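Local coordinates for lipocalin allergen (Canis lupus familiaris, PDB 4ODD), which probably binds small molecules, as many lipocalins do, and is a secreted dog allergen found in dander, at residues Leu18-Ser22 / Phe131-Ser135. Numbering follows the deposited sequence.
Sequences LYVSS and FKKLS
S21 and S135, two buried serines, meet hydroxyl to hydroxyl across an otherwise mainly apolar interface: S21 OG lies 2.9 Å from S135 OG in a hydrogen bond whose direction the geometry leaves open. Each group is brought there by its own torsion. S135 OG stands anti to its amide nitrogen (chi1 -176°), which carries it off the helix to the strand, whereas S21 OG sits between its amide nitrogen and its carbonyl carbon. At this point the backbones also come nearest, with S21 CA 6.9 Å from S135 CA, against 8.4 Å between Y19 CA and F131 CA.

One helical turn earlier, F131 fills that wider spacing. Its ring reaches the strand with the CE2-CZ end: CE2 is 3.6 Å from Y19 CB, CZ lies 3.9 Å from S21 OG, and the carbonyl carbon of V20 approaches the ring edge near its plane. F131 is thus lodged between Y19 and S21, whose CB atoms both point to the helix, while that of V20 points away. The Y19 and F131 rings meet obliquely, with planes at 36° and centroids 6.0 Å apart, and the Y19 ring leads away from the helix to meet Y147.

The axes of the short strand and helix segments run nearly parallel, at 11°. Helix 125-137 packs on the outside of the barrel formed by the antiparallel strands, as is usual in lipocalins. A114 and I145, from strands flanking 13-22, also touch both S21 and F131, and I140 touches both serines. The chemistry therefore implies a hydrophobic seat for the helix in which the paired hydroxyls give each other a polar partner within a buried, largely apolar setting.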
loop_
_atom_site.group_PDB
_atom_site.type_symbol
_atom_site.label_atom_id
_atom_site.label_comp_id
_atom_site.label_asym_id
_atom_site.label_seq_id
_atom_site.Cartn_x
_atom_site.Cartn_y
_atom_site.Cartn_z
ATOM N N LEU A 18 5.139 6.202 -2.791
ATOM C CA LEU A 18 6.298 6.407 -3.654
ATOM C C LEU A 18 6.325 5.392 -4.800
ATOM O O LEU A 18 6.319 5.762 -5.985
ATOM C CB LEU A 18 7.583 6.322 -2.841
ATOM C CG LEU A 18 7.973 7.601 -2.093
ATOM C CD1 LEU A 18 6.755 8.436 -1.746
ATOM C CD2 LEU A 18 8.797 7.297 -0.861
ATOM N N TYR A 19 6.339 4.109 -4.458
ATOM C CA TYR A 19 6.354 3.070 -5.482
ATOM C C TYR A 19 5.297 2.023 -5.224
ATOM O O TYR A 19 4.948 1.749 -4.081
ATOM C CB TYR A 19 7.713 2.375 -5.537
ATOM C CG TYR A 19 8.874 3.246 -5.958
ATOM C CD1 TYR A 19 9.350 3.216 -7.267
ATOM C CD2 TYR A 19 9.514 4.074 -5.051
ATOM C CE1 TYR A 19 10.425 3.999 -7.660
ATOM C CE2 TYR A 19 10.588 4.858 -5.436
ATOM C CZ TYR A 19 11.035 4.818 -6.739
ATOM O OH TYR A 19 12.097 5.601 -7.116
ATOM N N VAL A 20 4.793 1.443 -6.304
ATOM C CA VAL A 20 3.954 0.259 -6.240
ATOM C C VAL A 20 4.399 -0.713 -7.321
ATOM O O VAL A 20 4.871 -0.307 -8.386
ATOM C CB VAL A 20 2.460 0.578 -6.481
ATOM C CG1 VAL A 20 1.915 1.434 -5.379
ATOM C CG2 VAL A 20 2.283 1.252 -7.821
ATOM N N SER A 21 4.240 -2.000 -7.045
ATOM C CA SER A 21 4.464 -3.021 -8.054
ATOM C C SER A 21 3.370 -4.051 -7.920
ATOM O O SER A 21 2.685 -4.105 -6.903
ATOM C CB SER A 21 5.855 -3.668 -7.913
ATOM O OG SER A 21 5.983 -4.430 -6.717
ATOM N N SER A 22 3.208 -4.861 -8.956
ATOM C CA SER A 22 2.177 -5.883 -8.963
ATOM C C SER A 22 2.466 -6.964 -10.002
ATOM O O SER A 22 3.142 -6.716 -11.002
ATOM C CB SER A 22 0.809 -5.254 -9.243
ATOM O OG SER A 22 -0.206 -6.247 -9.216
ATOM N N PHE A 131 12.672 -2.387 -0.985
ATOM C CA PHE A 131 11.439 -2.501 -1.737
ATOM C C PHE A 131 11.601 -3.443 -2.918
ATOM O O PHE A 131 10.882 -4.436 -3.018
ATOM C CB PHE A 131 10.930 -1.143 -2.208
ATOM C CG PHE A 131 9.765 -1.242 -3.158
ATOM C CD1 PHE A 131 8.509 -1.615 -2.706
ATOM C CD2 PHE A 131 9.931 -0.977 -4.508
ATOM C CE1 PHE A 131 7.438 -1.709 -3.583
ATOM C CE2 PHE A 131 8.865 -1.063 -5.389
ATOM C CZ PHE A 131 7.619 -1.426 -4.932
ATOM N N LYS A 132 12.547 -3.140 -3.803
ATOM C CA LYS A 132 12.758 -3.964 -4.993
ATOM C C LYS A 132 13.070 -5.414 -4.616
ATOM O O LYS A 132 12.611 -6.368 -5.267
ATOM C CB LYS A 132 13.859 -3.368 -5.873
ATOM C CG LYS A 132 13.559 -1.948 -6.327
ATOM C CD LYS A 132 14.283 -1.589 -7.630
ATOM C CE LYS A 132 13.959 -0.161 -8.087
ATOM N NZ LYS A 132 14.449 0.139 -9.474
ATOM N N LYS A 133 13.840 -5.564 -3.547
ATOM C CA LYS A 133 14.117 -6.876 -2.996
ATOM C C LYS A 133 12.801 -7.600 -2.726
ATOM O O LYS A 133 12.568 -8.674 -3.275
ATOM C CB LYS A 133 14.936 -6.745 -1.711
ATOM C CG LYS A 133 15.345 -8.072 -1.069
ATOM C CD LYS A 133 16.192 -7.831 0.187
ATOM C CE LYS A 133 16.371 -9.097 1.015
ATOM N NZ LYS A 133 15.114 -9.484 1.712
ATOM N N LEU A 134 11.943 -7.002 -1.897
ATOM C CA LEU A 134 10.642 -7.592 -1.589
ATOM C C LEU A 134 9.879 -7.928 -2.855
ATOM O O LEU A 134 9.371 -9.040 -3.014
ATOM C CB LEU A 134 9.776 -6.661 -0.734
ATOM C CG LEU A 134 8.339 -7.195 -0.603
ATOM C CD1 LEU A 134 8.216 -8.115 0.601
ATOM C CD2 LEU A 134 7.312 -6.071 -0.543
ATOM N N SER A 135 9.786 -6.947 -3.745
ATOM C CA SER A 135 9.056 -7.126 -4.981
ATOM C C SER A 135 9.588 -8.378 -5.685
ATOM O O SER A 135 8.821 -9.251 -6.106
ATOM C CB SER A 135 9.182 -5.879 -5.853
ATOM O OG SER A 135 8.399 -6.014 -7.014
#